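Local coordinates for protein putative beta-glucosidase (Bifidobacterium adolescentis, PDB 5WAB) that hydrolyses beta-glucosidic linkages as a family 3 glycoside hydrolase, and possibly also releases terminal arabinopyranose from ginsenoside Rb2, at residues A[633-639]-A[665-670]; A[593-597]-A[626-630]; A[184-189]-A[222-226]; A[531-537]-A[651-655]. All coordinates share one frame; numbering follows the deposited sequence.

In the fold
Contact 3 comes first along the chain. It closes a loop from helix 182-190 to the end of helix 212-222, inside the N-terminal TIM-barrel-like domain. It lies wholly before the other three. Contact 4 opens next, at 531-537 near the end of the family 3 C-terminal domain, and closes far on at 651-655, so it ties that domain to the fibronectin type III-like domain. Contact 2 is nested inside this loop and joins the segment after strand 580-590 to strand 628-631. Contact 1 crosses contact 4, running from strand 636-639 to the loop after strand 654-663. Contacts 1 and 2 touch where strands 628-631 and 636-639 pair.

Contact 1: A[633-639]-A[665-670]; sequences KFNDWHV and GDGKAL
Asp666 reaches across to Val639 and His638. Its CG sits between the backbone N and the carbonyl carbon (chi1 56°), which turns the carboxylate toward the strand. Asp666 OD2 accepts from Val639 N at 2.8 Å, well above the carboxylate plane. Lys668 NZ meets Asp666 OD2 from the opposite face, in a salt bridge of 2.8 Å, so two donors grip this oxygen. Asp666 N is also hydrogen-bonded to Val639 O at 3.0 Å. The His638 ring stands 50° from the carboxylate, with Asp666 OD1 at the ring edge near CD2. Phe634 CE2 lies over the centre of one His638 face, 3.3 Å above the ring plane.

Lys668 runs extended and bends only at chi4. Lys668 NZ hydrogen-bonds Trp637 O at 3.0 Å, and Lys668 CB lies over one face of the Phe634 ring. Phe634 in turn meets Leu670 at about a right angle and brings its edge to Ala669 O. Lys633 also touches Leu670, whose side chain is poorly ordered and less certain in position.

Asp666 OD1 accepts from Lys668 N at 3.2 Å, which makes an Asx turn. This turn packs beside the fibronectin type III-like region's antiparallel hairpin of strands 628-631 and 636-639, with its G1 beta bulge at Asn635 and Asp636.

Contact 2: A[593-597]-A[626-630]; sequences AAVAR and AFAYW
The Tyr629 ring has Val595 CG2 over the centre of one face, a CH-pi contact with the methyl 3.5 Å from the ring centroid and 10° off its normal. Arg597 NH1 lies at the ring edge, in plane. The guanidinium stands 63° from the ring, so the two groups do not stack. One guanidinium face is met by Tyr629 CB, toward the rim of the group, and Phe627 O lies near its edge, 3.6 Å from Arg597 NH1.

Tyr629 CG sits between its backbone N and carbonyl carbon (chi1 57°), and the ring is directed at the 593-597 loop. Arg597 crosses the tyrosine at about a right angle, with Arg597 CD 3.7 Å from Tyr629 CD2. Its chain bends at chi3, which carries the guanidinium past the ring toward the carbonyls of Phe627 and Ala628. Ala593 CB approaches Tyr629 CE2 at 4.2 Å.

The Tyr629 hydroxyl is hydrogen-bonded to Glu640 OE1 and to His638 ND1. Glu640 OE1 also accepts from Ala594 N, so it joins the loop to the tyrosine. Within the fibronectin type III-like region, Val595 and the Arg597 chain and guanidinium thus pack on Tyr629. The nearby carbonyls are not hydrogen-bonded to the guanidinium, while the buried tyrosine's polar end is satisfied.

Contact 3: A[184-189]-A[222-226]; sequences FEHIVK and EWGYE
Trp223 lies across helix 182-190, with its indole over Glu185. This is helix-to-loop packing on the outside of the TIM-barrel-like N-terminal domain, where helix 212-222 gives way to strand 228-230. Trp223 has the most surface buried here, and Val188 comes next.

Glu185 CB sits over one face of the indole, a CH-pi contact 3.5 Å from the centroid of the six-membered ring of Trp223 and 13° off its normal. CG lies anti to the backbone N (chi1 -179°) and the chain runs on extended. It therefore crosses the indole from the six-membered ring toward NE1, with Glu185 CG 3.5 Å from Trp223 CE2. The carboxylate is nearly parallel to the indole, 9° apart. Phe184 CB touches the far end of the ring system at CZ3.

Val188 points at the loop. Val188 CG1 packs on Tyr225 CB at 3.7 Å and also reaches Trp223 CB, while CG2 approaches Tyr225 CD1. The hydroxyl of Tyr225 is hydrogen-bonded to Ile228 O, in strand 228-230, and to Pro193 O, just before strand 195-198. Gly224, with positive phi, makes the turn between the two aromatic residues.

The extended chain of Lys189 crosses Trp223 at about a right angle, with Lys189 CG 3.6 Å from Trp223 O. Glu185 OE2 has Arg625 as one salt-bridge partner. Glu185 OE2 also takes Lys189 NZ on its anti lone pair, at 2.6 Å.

Contact 4: A[531-537]-A[651-655]; sequences YDTYDKA and SSRDI
Residues 651-654 form a type I beta turn, which faces the loop after helix 528-531 and presents Arg653 to it. The turn belongs to the fibronectin type III-like part of the chain. Ser651 OG accepts from Arg653 N, so an ST turn is present as well.

Arg653 extends from CG to NE and brings two adjacent edges of its guanidinium to two acceptors, Asp532 OD1 and Lys536 O. Arg653 NE and NH2 together hold Asp532 OD1 side-on, at 3.2 Å and 3.1 Å, in a salt bridge. Both nitrogens share the one oxygen; the carboxylate plane is turned 62° from the guanidinium. NH1 and NH2 meet Lys536 O end-on. NH2 thus serves both acceptors, and Tyr531 CB packs near it.

Asp532 OD2 accepts from His600 NE2 and lies 3.8 Å from Ser652 CB. A water donates to Asp532 OD1 and to Ser652 OG, which is also hydrogen-bonded to Phe542 O. Arg653 NH2 meets Lys536 O at 2.8 Å, with a C=O...N angle of 171°.

Contact 1: A[633-639]-A[665-670]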
loop_
_atom_site.group_PDB
_atom_site.type_symbol
_atom_site.label_atom_id
_atom_site.label_comp_id
_atom_site.label_asym_id
_atom_site.label_seq_id
_atom_site.Cartn_x
_atom_site.Cartn_y
_atom_site.Cartn_z
ATOM N N LYS A 633 -20.495 -7.021 -19.950
ATOM C CA LYS A 633 -21.755 -7.442 -20.544
ATOM C C LYS A 633 -22.863 -7.477 -19.499
ATOM O O LYS A 633 -23.982 -7.020 -19.759
ATOM C CB LYS A 633 -21.567 -8.813 -21.194
ATOM C CG LYS A 633 -22.763 -9.357 -21.937
ATOM C CD LYS A 633 -22.438 -10.727 -22.513
ATOM C CE LYS A 633 -21.113 -10.714 -23.261
ATOM N NZ LYS A 633 -21.132 -9.816 -24.452
ATOM N N PHE A 634 -22.560 -7.982 -18.298
ATOM C CA PHE A 634 -23.539 -7.988 -17.217
ATOM C C PHE A 634 -23.570 -6.681 -16.448
ATOM O O PHE A 634 -24.526 -6.449 -15.703
ATOM C CB PHE A 634 -23.263 -9.104 -16.203
ATOM C CG PHE A 634 -23.486 -10.485 -16.731
ATOM C CD1 PHE A 634 -24.750 -10.899 -17.112
ATOM C CD2 PHE A 634 -22.444 -11.400 -16.776
ATOM C CE1 PHE A 634 -24.959 -12.184 -17.579
ATOM C CE2 PHE A 634 -22.651 -12.687 -17.240
ATOM C CZ PHE A 634 -23.908 -13.079 -17.642
ATOM N N ASN A 635 -22.538 -5.850 -16.582
ATOM C CA ASN A 635 -22.396 -4.644 -15.769
ATOM C C ASN A 635 -22.409 -5.000 -14.283
ATOM O O ASN A 635 -23.022 -4.313 -13.462
ATOM C CB ASN A 635 -23.491 -3.626 -16.103
ATOM C CG ASN A 635 -23.184 -2.238 -15.579
ATOM O OD1 ASN A 635 -22.019 -1.848 -15.460
ATOM N ND2 ASN A 635 -24.233 -1.484 -15.254
ATOM N N ASP A 636 -21.723 -6.086 -13.935
ATOM C CA ASP A 636 -21.773 -6.624 -12.583
ATOM C C ASP A 636 -20.737 -7.732 -12.466
ATOM O O ASP A 636 -20.214 -8.226 -13.468
ATOM C CB ASP A 636 -23.177 -7.146 -12.242
ATOM C CG ASP A 636 -23.412 -7.285 -10.745
ATOM O OD1 ASP A 636 -22.476 -7.018 -9.960
ATOM O OD2 ASP A 636 -24.551 -7.638 -10.355
ATOM N N TRP A 637 -20.441 -8.107 -11.228
ATOM C CA TRP A 637 -19.588 -9.261 -10.993
ATOM C C TRP A 637 -20.272 -10.526 -11.503
ATOM O O TRP A 637 -21.500 -10.624 -11.535
ATOM C CB TRP A 637 -19.263 -9.379 -9.503
ATOM C CG TRP A 637 -18.496 -8.192 -9.004
ATOM C CD1 TRP A 637 -18.988 -7.131 -8.299
ATOM C CD2 TRP A 637 -17.101 -7.925 -9.212
ATOM N NE1 TRP A 637 -17.981 -6.232 -8.036
ATOM C CE2 TRP A 637 -16.815 -6.692 -8.590
ATOM C CE3 TRP A 637 -16.065 -8.613 -9.857
ATOM C CZ2 TRP A 637 -15.534 -6.129 -8.594
ATOM C CZ3 TRP A 637 -14.791 -8.055 -9.858
ATOM C CH2 TRP A 637 -14.538 -6.826 -9.228
ATOM N N HIS A 638 -19.463 -11.492 -11.936
ATOM C CA HIS A 638 -19.989 -12.725 -12.509
ATOM C C HIS A 638 -19.099 -13.892 -12.111
ATOM O O HIS A 638 -17.895 -13.872 -12.373
ATOM C CB HIS A 638 -20.094 -12.629 -14.037
ATOM C CG HIS A 638 -20.678 -13.852 -14.680
ATOM N ND1 HIS A 638 -20.049 -14.533 -15.700
ATOM C CD2 HIS A 638 -21.825 -14.527 -14.429
ATOM C CE1 HIS A 638 -20.790 -15.567 -16.060
ATOM N NE2 HIS A 638 -21.871 -15.588 -15.301
ATOM N N VAL A 639 -19.697 -14.903 -11.482
ATOM C CA VAL A 639 -19.040 -16.178 -11.230
ATOM C C VAL A 639 -19.488 -17.130 -12.328
ATOM O O VAL A 639 -20.681 -17.431 -12.456
ATOM C CB VAL A 639 -19.366 -16.738 -9.836
ATOM C CG1 VAL A 639 -18.685 -18.074 -9.641
ATOM C CG2 VAL A 639 -18.902 -15.785 -8.756
ATOM N N GLY A 665 -21.775 -21.390 -10.955
ATOM C CA GLY A 665 -22.131 -20.143 -11.623
ATOM C C GLY A 665 -23.270 -19.429 -10.919
ATOM O O GLY A 665 -24.118 -20.035 -10.263
ATOM N N ASP A 666 -23.300 -18.107 -11.075
ATOM C CA ASP A 666 -24.259 -17.283 -10.340
ATOM C C ASP A 666 -25.613 -17.164 -11.020
ATOM O O ASP A 666 -26.481 -16.459 -10.504
ATOM C CB ASP A 666 -23.680 -15.886 -10.077
ATOM C CG ASP A 666 -23.249 -15.180 -11.340
ATOM O OD1 ASP A 666 -23.761 -15.510 -12.429
ATOM O OD2 ASP A 666 -22.400 -14.275 -11.243
ATOM N N GLY A 667 -25.802 -17.805 -12.171
ATOM C CA GLY A 667 -27.104 -17.842 -12.798
ATOM C C GLY A 667 -27.541 -16.586 -13.520
ATOM O O GLY A 667 -28.679 -16.547 -13.999
ATOM N N LYS A 668 -26.687 -15.569 -13.630
ATOM C CA LYS A 668 -27.078 -14.341 -14.317
ATOM C C LYS A 668 -27.349 -14.609 -15.792
ATOM O O LYS A 668 -26.516 -15.185 -16.498
ATOM C CB LYS A 668 -26.008 -13.259 -14.156
ATOM C CG LYS A 668 -25.854 -12.723 -12.736
ATOM C CD LYS A 668 -24.850 -11.578 -12.690
ATOM C CE LYS A 668 -24.624 -11.093 -11.264
ATOM N NZ LYS A 668 -23.873 -12.064 -10.424
ATOM N N ALA A 669 -28.511 -14.160 -16.259
ATOM C CA ALA A 669 -28.949 -14.353 -17.632
ATOM C C ALA A 669 -28.939 -13.034 -18.395
ATOM O O ALA A 669 -28.929 -11.943 -17.819
ATOM C CB ALA A 669 -30.353 -14.970 -17.677
ATOM N N LEU A 670 -28.958 -13.160 -19.718
ATOM C CA LEU A 670 -28.844 -12.063 -20.653
ATOM C C LEU A 670 -30.058 -12.016 -21.563
ATOM O O LEU A 670 -30.573 -13.072 -21.950
ATOM C CB LEU A 670 -27.602 -12.259 -21.539
ATOM C CG LEU A 670 -26.177 -12.202 -20.995
ATOM C CD1 LEU A 670 -25.257 -12.776 -22.047
ATOM C CD2 LEU A 670 -25.782 -10.778 -20.667
#

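Contact 2: A[593-597]-A[626-630]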
loop_
_atom_site.group_PDB
_atom_site.type_symbol
_atom_site.label_atom_id
_atom_site.label_comp_id
_atom_site.label_asym_id
_atom_site.label_seq_id
_atom_site.Cartn_x
_atom_site.Cartn_y
_atom_site.Cartn_z
ATOM N N ALA A 593 -12.233 -18.844 -19.421
ATOM C CA ALA A 593 -13.447 -18.072 -19.197
ATOM C C ALA A 593 -13.793 -17.261 -20.439
ATOM O O ALA A 593 -13.013 -17.167 -21.391
ATOM C CB ALA A 593 -13.299 -17.141 -17.985
ATOM N N ALA A 594 -14.986 -16.661 -20.416
ATOM C CA ALA A 594 -15.434 -15.825 -21.520
ATOM C C ALA A 594 -14.640 -14.536 -21.633
ATOM O O ALA A 594 -14.747 -13.852 -22.654
ATOM C CB ALA A 594 -16.919 -15.497 -21.371
ATOM N N VAL A 595 -13.871 -14.179 -20.607
ATOM C CA VAL A 595 -13.008 -13.008 -20.636
ATOM C C VAL A 595 -11.585 -13.437 -20.308
ATOM O O VAL A 595 -11.343 -14.508 -19.742
ATOM C CB VAL A 595 -13.479 -11.907 -19.661
ATOM C CG1 VAL A 595 -14.905 -11.495 -19.982
ATOM C CG2 VAL A 595 -13.372 -12.394 -18.217
ATOM N N ALA A 596 -10.639 -12.580 -20.685
ATOM C CA ALA A 596 -9.239 -12.800 -20.350
ATOM C C ALA A 596 -9.018 -12.591 -18.856
ATOM O O ALA A 596 -9.487 -11.603 -18.279
ATOM C CB ALA A 596 -8.350 -11.859 -21.158
ATOM N N ARG A 597 -8.320 -13.532 -18.226
ATOM C CA ARG A 597 -8.054 -13.494 -16.798
ATOM C C ARG A 597 -6.619 -13.919 -16.527
ATOM O O ARG A 597 -6.072 -14.769 -17.240
ATOM C CB ARG A 597 -9.016 -14.408 -16.022
ATOM C CG ARG A 597 -10.491 -14.153 -16.308
ATOM C CD ARG A 597 -11.359 -14.735 -15.212
ATOM N NE ARG A 597 -11.074 -14.100 -13.930
ATOM C CZ ARG A 597 -11.579 -14.502 -12.773
ATOM N NH1 ARG A 597 -12.394 -15.547 -12.737
ATOM N NH2 ARG A 597 -11.261 -13.868 -11.653
ATOM N N ALA A 626 -14.130 -14.190 -4.627
ATOM C CA ALA A 626 -12.843 -14.829 -4.873
ATOM C C ALA A 626 -12.799 -15.529 -6.222
ATOM O O ALA A 626 -11.709 -15.874 -6.690
ATOM C CB ALA A 626 -12.521 -15.833 -3.768
ATOM N N PHE A 627 -13.960 -15.764 -6.842
ATOM C CA PHE A 627 -14.055 -16.471 -8.113
ATOM C C PHE A 627 -14.702 -15.637 -9.209
ATOM O O PHE A 627 -14.959 -16.162 -10.299
ATOM C CB PHE A 627 -14.844 -17.772 -7.938
ATOM C CG PHE A 627 -14.297 -18.674 -6.870
ATOM C CD1 PHE A 627 -13.250 -19.539 -7.147
ATOM C CD2 PHE A 627 -14.839 -18.670 -5.596
ATOM C CE1 PHE A 627 -12.744 -20.366 -6.172
ATOM C CE2 PHE A 627 -14.339 -19.499 -4.615
ATOM C CZ PHE A 627 -13.289 -20.349 -4.902
ATOM N N ALA A 628 -14.961 -14.356 -8.968
ATOM C CA ALA A 628 -15.762 -13.545 -9.872
ATOM C C ALA A 628 -14.910 -12.497 -10.574
ATOM O O ALA A 628 -14.075 -11.836 -9.950
ATOM C CB ALA A 628 -16.898 -12.852 -9.117
ATOM N N TYR A 629 -15.155 -12.319 -11.866
ATOM C CA TYR A 629 -14.595 -11.206 -12.611
ATOM C C TYR A 629 -15.689 -10.185 -12.879
ATOM O O TYR A 629 -16.878 -10.467 -12.732
ATOM C CB TYR A 629 -13.961 -11.667 -13.933
ATOM C CG TYR A 629 -14.891 -12.416 -14.877
ATOM C CD1 TYR A 629 -15.760 -11.734 -15.725
ATOM C CD2 TYR A 629 -14.886 -13.810 -14.929
ATOM C CE1 TYR A 629 -16.600 -12.416 -16.592
ATOM C CE2 TYR A 629 -15.725 -14.501 -15.791
ATOM C CZ TYR A 629 -16.579 -13.797 -16.620
ATOM O OH TYR A 629 -17.407 -14.477 -17.482
ATOM N N TRP A 630 -15.272 -8.987 -13.267
ATOM C CA TRP A 630 -16.229 -7.980 -13.687
ATOM C C TRP A 630 -16.609 -8.219 -15.141
ATOM O O TRP A 630 -15.740 -8.294 -16.016
ATOM C CB TRP A 630 -15.656 -6.574 -13.509
ATOM C CG TRP A 630 -16.674 -5.526 -13.800
ATOM C CD1 TRP A 630 -16.832 -4.832 -14.964
ATOM C CD2 TRP A 630 -17.710 -5.081 -12.922
ATOM N NE1 TRP A 630 -17.892 -3.967 -14.858
ATOM C CE2 TRP A 630 -18.449 -4.100 -13.613
ATOM C CE3 TRP A 630 -18.076 -5.405 -11.612
ATOM C CZ2 TRP A 630 -19.539 -3.447 -13.042
ATOM C CZ3 TRP A 630 -19.152 -4.758 -11.045
ATOM C CH2 TRP A 630 -19.873 -3.785 -11.759
#

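Contact 3: A[184-189]-A[222-226]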
loop_
_atom_site.group_PDB
_atom_site.type_symbol
_atom_site.label_atom_id
_atom_site.label_comp_id
_atom_site.label_asym_id
_atom_site.label_seq_id
_atom_site.Cartn_x
_atom_site.Cartn_y
_atom_site.Cartn_z
ATOM N N PHE A 184 -10.052 0.261 -2.415
ATOM C CA PHE A 184 -10.971 1.272 -1.904
ATOM C C PHE A 184 -12.279 0.635 -1.450
ATOM O O PHE A 184 -12.792 0.941 -0.367
ATOM C CB PHE A 184 -11.233 2.336 -2.970
ATOM C CG PHE A 184 -10.062 3.258 -3.237
ATOM C CD1 PHE A 184 -9.785 4.307 -2.373
ATOM C CD2 PHE A 184 -9.270 3.105 -4.372
ATOM C CE1 PHE A 184 -8.728 5.178 -2.617
ATOM C CE2 PHE A 184 -8.211 3.973 -4.624
ATOM C CZ PHE A 184 -7.940 5.015 -3.737
ATOM N N GLU A 185 -12.830 -0.262 -2.272
ATOM C CA GLU A 185 -14.115 -0.878 -1.957
ATOM C C GLU A 185 -14.061 -1.664 -0.651
ATOM O O GLU A 185 -14.959 -1.543 0.189
ATOM C CB GLU A 185 -14.559 -1.777 -3.116
ATOM C CG GLU A 185 -15.918 -2.443 -2.894
ATOM C CD GLU A 185 -16.219 -3.544 -3.903
ATOM O OE1 GLU A 185 -15.322 -3.905 -4.696
ATOM O OE2 GLU A 185 -17.357 -4.062 -3.889
ATOM N N HIS A 186 -12.991 -2.437 -0.437
ATOM C CA HIS A 186 -12.910 -3.272 0.759
ATOM C C HIS A 186 -12.813 -2.437 2.027
ATOM O O HIS A 186 -13.422 -2.774 3.046
ATOM C CB HIS A 186 -11.713 -4.220 0.672
ATOM C CG HIS A 186 -11.520 -5.051 1.903
ATOM N ND1 HIS A 186 -12.327 -6.125 2.214
ATOM C CD2 HIS A 186 -10.643 -4.930 2.928
ATOM C CE1 HIS A 186 -11.936 -6.644 3.364
ATOM N NE2 HIS A 186 -10.919 -5.936 3.818
ATOM N N ILE A 187 -12.014 -1.376 2.004
ATOM C CA ILE A 187 -11.863 -0.551 3.198
ATOM C C ILE A 187 -13.146 0.224 3.493
ATOM O O ILE A 187 -13.530 0.391 4.658
ATOM C CB ILE A 187 -10.640 0.361 3.021
ATOM C CG1 ILE A 187 -9.394 -0.522 2.833
ATOM C CG2 ILE A 187 -10.489 1.280 4.204
ATOM C CD1 ILE A 187 -8.106 0.239 2.581
ATOM N N VAL A 188 -13.849 0.674 2.450
ATOM C CA VAL A 188 -15.109 1.388 2.648
ATOM C C VAL A 188 -16.160 0.462 3.246
ATOM O O VAL A 188 -16.939 0.861 4.121
ATOM C CB VAL A 188 -15.593 2.003 1.320
ATOM C CG1 VAL A 188 -17.074 2.330 1.388
ATOM C CG2 VAL A 188 -14.804 3.259 0.980
ATOM N N LYS A 189 -16.219 -0.779 2.768
ATOM C CA LYS A 189 -17.232 -1.703 3.259
ATOM C C LYS A 189 -16.836 -2.330 4.594
ATOM O O LYS A 189 -17.697 -2.551 5.452
ATOM C CB LYS A 189 -17.509 -2.780 2.213
ATOM C CG LYS A 189 -18.276 -2.264 1.014
ATOM C CD LYS A 189 -18.453 -3.343 -0.028
ATOM C CE LYS A 189 -19.342 -2.867 -1.153
ATOM N NZ LYS A 189 -19.381 -3.838 -2.284
ATOM N N GLU A 222 -23.525 2.394 -4.618
ATOM C CA GLU A 222 -23.209 0.974 -4.745
ATOM C C GLU A 222 -22.492 0.424 -3.514
ATOM O O GLU A 222 -22.878 -0.622 -2.987
ATOM C CB GLU A 222 -22.357 0.730 -5.997
ATOM C CG GLU A 222 -23.042 1.081 -7.308
ATOM C CD GLU A 222 -22.157 0.827 -8.512
ATOM O OE1 GLU A 222 -21.172 0.075 -8.375
ATOM O OE2 GLU A 222 -22.440 1.384 -9.591
ATOM N N TRP A 223 -21.452 1.108 -3.041
ATOM C CA TRP A 223 -20.643 0.588 -1.943
ATOM C C TRP A 223 -21.170 0.958 -0.558
ATOM O O TRP A 223 -20.770 0.327 0.427
ATOM C CB TRP A 223 -19.198 1.084 -2.064
ATOM C CG TRP A 223 -18.456 0.616 -3.283
ATOM C CD1 TRP A 223 -18.876 -0.301 -4.204
ATOM C CD2 TRP A 223 -17.152 1.040 -3.704
ATOM N NE1 TRP A 223 -17.911 -0.475 -5.172
ATOM C CE2 TRP A 223 -16.844 0.337 -4.887
ATOM C CE3 TRP A 223 -16.214 1.945 -3.195
ATOM C CZ2 TRP A 223 -15.639 0.520 -5.572
ATOM C CZ3 TRP A 223 -15.015 2.121 -3.878
ATOM C CH2 TRP A 223 -14.742 1.414 -5.054
ATOM N N GLY A 224 -22.042 1.959 -0.447
ATOM C CA GLY A 224 -22.530 2.367 0.858
ATOM C C GLY A 224 -21.568 3.193 1.686
ATOM O O GLY A 224 -21.573 3.090 2.915
ATOM N N TYR A 225 -20.733 4.008 1.048
ATOM C CA TYR A 225 -19.832 4.882 1.788
ATOM C C TYR A 225 -20.637 5.925 2.554
ATOM O O TYR A 225 -21.474 6.630 1.980
ATOM C CB TYR A 225 -18.852 5.560 0.835
ATOM C CG TYR A 225 -17.923 6.549 1.503
ATOM C CD1 TYR A 225 -17.059 6.147 2.514
ATOM C CD2 TYR A 225 -17.901 7.880 1.115
ATOM C CE1 TYR A 225 -16.215 7.045 3.123
ATOM C CE2 TYR A 225 -17.053 8.781 1.712
ATOM C CZ TYR A 225 -16.214 8.360 2.717
ATOM O OH TYR A 225 -15.369 9.262 3.316
ATOM N N GLU A 226 -20.382 6.026 3.854
ATOM C CA GLU A 226 -21.151 6.907 4.720
ATOM C C GLU A 226 -20.430 8.206 5.050
ATOM O O GLU A 226 -21.016 9.081 5.695
ATOM C CB GLU A 226 -21.492 6.173 6.020
ATOM C CG GLU A 226 -22.293 4.902 5.830
ATOM C CD GLU A 226 -22.470 4.133 7.128
ATOM O OE1 GLU A 226 -21.674 4.350 8.072
ATOM O OE2 GLU A 226 -23.406 3.309 7.206
#

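Contact 4: A[531-537]-A[651-655]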
loop_
_atom_site.group_PDB
_atom_site.type_symbol
_atom_site.label_atom_id
_atom_site.label_comp_id
_atom_site.label_asym_id
_atom_site.label_seq_id
_atom_site.Cartn_x
_atom_site.Cartn_y
_atom_site.Cartn_z
ATOM N N TYR A 531 2.898 -11.381 -15.409
ATOM C CA TYR A 531 4.075 -12.243 -15.413
ATOM C C TYR A 531 3.688 -13.709 -15.277
ATOM O O TYR A 531 4.202 -14.565 -16.006
ATOM C CB TYR A 531 5.019 -11.841 -14.278
ATOM C CG TYR A 531 5.670 -10.483 -14.438
ATOM C CD1 TYR A 531 6.395 -10.153 -15.582
ATOM C CD2 TYR A 531 5.533 -9.516 -13.449
ATOM C CE1 TYR A 531 6.983 -8.900 -15.718
ATOM C CE2 TYR A 531 6.106 -8.271 -13.578
ATOM C CZ TYR A 531 6.829 -7.966 -14.708
ATOM O OH TYR A 531 7.387 -6.714 -14.808
ATOM N N ASP A 532 2.769 -14.017 -14.363
ATOM C CA ASP A 532 2.406 -15.405 -14.110
ATOM C C ASP A 532 1.519 -15.985 -15.202
ATOM O O ASP A 532 1.391 -17.208 -15.296
ATOM C CB ASP A 532 1.721 -15.522 -12.746
ATOM C CG ASP A 532 2.616 -15.049 -11.599
ATOM O OD1 ASP A 532 3.810 -14.750 -11.836
ATOM O OD2 ASP A 532 2.119 -14.966 -10.458
ATOM N N THR A 533 0.902 -15.144 -16.022
ATOM C CA THR A 533 0.035 -15.622 -17.089
ATOM C C THR A 533 0.792 -15.922 -18.374
ATOM O O THR A 533 0.433 -16.864 -19.091
ATOM C CB THR A 533 -1.058 -14.590 -17.364
ATOM O OG1 THR A 533 -1.716 -14.273 -16.132
ATOM C CG2 THR A 533 -2.072 -15.124 -18.369
ATOM N N TYR A 534 1.837 -15.147 -18.678
ATOM C CA TYR A 534 2.582 -15.297 -19.921
ATOM C C TYR A 534 3.968 -15.895 -19.700
ATOM O O TYR A 534 4.839 -15.767 -20.565
ATOM C CB TYR A 534 2.673 -13.947 -20.631
ATOM C CG TYR A 534 1.321 -13.464 -21.084
ATOM C CD1 TYR A 534 0.504 -12.744 -20.228
ATOM C CD2 TYR A 534 0.840 -13.766 -22.351
ATOM C CE1 TYR A 534 -0.747 -12.320 -20.624
ATOM C CE2 TYR A 534 -0.410 -13.342 -22.758
ATOM C CZ TYR A 534 -1.200 -12.621 -21.889
ATOM O OH TYR A 534 -2.447 -12.193 -22.284
ATOM N N ASP A 535 4.176 -16.558 -18.560
ATOM C CA ASP A 535 5.374 -17.356 -18.294
ATOM C C ASP A 535 6.650 -16.527 -18.466
ATOM O O ASP A 535 7.578 -16.907 -19.182
ATOM C CB ASP A 535 5.408 -18.599 -19.185
ATOM C CG ASP A 535 6.394 -19.627 -18.691
ATOM O OD1 ASP A 535 6.706 -19.585 -17.480
ATOM O OD2 ASP A 535 6.870 -20.455 -19.502
ATOM N N LYS A 536 6.682 -15.376 -17.808
ATOM C CA LYS A 536 7.808 -14.460 -17.892
ATOM C C LYS A 536 8.670 -14.587 -16.645
ATOM O O LYS A 536 8.155 -14.721 -15.532
ATOM C CB LYS A 536 7.321 -13.017 -18.039
ATOM C CG LYS A 536 6.403 -12.772 -19.226
ATOM C CD LYS A 536 7.105 -13.011 -20.552
ATOM C CE LYS A 536 6.182 -12.725 -21.737
ATOM N NZ LYS A 536 6.838 -13.042 -23.045
ATOM N N ALA A 537 9.983 -14.548 -16.836
ATOM C CA ALA A 537 10.887 -14.565 -15.699
ATOM C C ALA A 537 10.843 -13.235 -14.958
ATOM O O ALA A 537 10.633 -12.171 -15.545
ATOM C CB ALA A 537 12.316 -14.862 -16.148
ATOM N N SER A 651 4.279 -18.163 -1.613
ATOM C CA SER A 651 4.717 -17.264 -2.669
ATOM C C SER A 651 3.833 -17.509 -3.883
ATOM O O SER A 651 3.264 -18.592 -4.040
ATOM C CB SER A 651 6.194 -17.487 -3.009
ATOM O OG SER A 651 6.599 -16.746 -4.140
ATOM N N SER A 652 3.766 -16.508 -4.766
ATOM C CA SER A 652 3.050 -16.675 -6.028
ATOM C C SER A 652 3.707 -17.703 -6.939
ATOM O O SER A 652 3.071 -18.159 -7.895
ATOM C CB SER A 652 2.938 -15.332 -6.751
ATOM O OG SER A 652 4.220 -14.826 -7.078
ATOM N N ARG A 653 4.962 -18.070 -6.672
ATOM C CA ARG A 653 5.660 -19.107 -7.424
ATOM C C ARG A 653 6.246 -20.160 -6.485
ATOM O O ARG A 653 7.236 -20.816 -6.816
ATOM C CB ARG A 653 6.745 -18.494 -8.310
ATOM C CG ARG A 653 6.201 -17.452 -9.283
ATOM C CD ARG A 653 7.226 -17.028 -10.299
ATOM N NE ARG A 653 6.676 -16.047 -11.226
ATOM C CZ ARG A 653 7.249 -15.698 -12.374
ATOM N NH1 ARG A 653 8.393 -16.252 -12.749
ATOM N NH2 ARG A 653 6.670 -14.798 -13.155
ATOM N N ASP A 654 5.645 -20.315 -5.296
ATOM C CA ASP A 654 5.987 -21.351 -4.314
ATOM C C ASP A 654 4.665 -21.926 -3.816
ATOM O O ASP A 654 4.202 -21.607 -2.722
ATOM C CB ASP A 654 6.819 -20.808 -3.151
ATOM C CG ASP A 654 8.265 -20.570 -3.523
ATOM O OD1 ASP A 654 8.993 -21.567 -3.713
ATOM O OD2 ASP A 654 8.675 -19.392 -3.623
ATOM N N ILE A 655 4.061 -22.784 -4.623
ATOM C CA ILE A 655 2.784 -23.395 -4.280
ATOM C C ILE A 655 3.058 -24.744 -3.637
ATOM O O ILE A 655 3.792 -25.573 -4.189
ATOM C CB ILE A 655 1.890 -23.542 -5.520
ATOM C CG1 ILE A 655 1.669 -22.176 -6.180
ATOM C CG2 ILE A 655 0.572 -24.201 -5.143
ATOM C CD1 ILE A 655 1.106 -21.130 -5.241
HETATM O O HOH W 1 4.939 -13.666 -9.540
#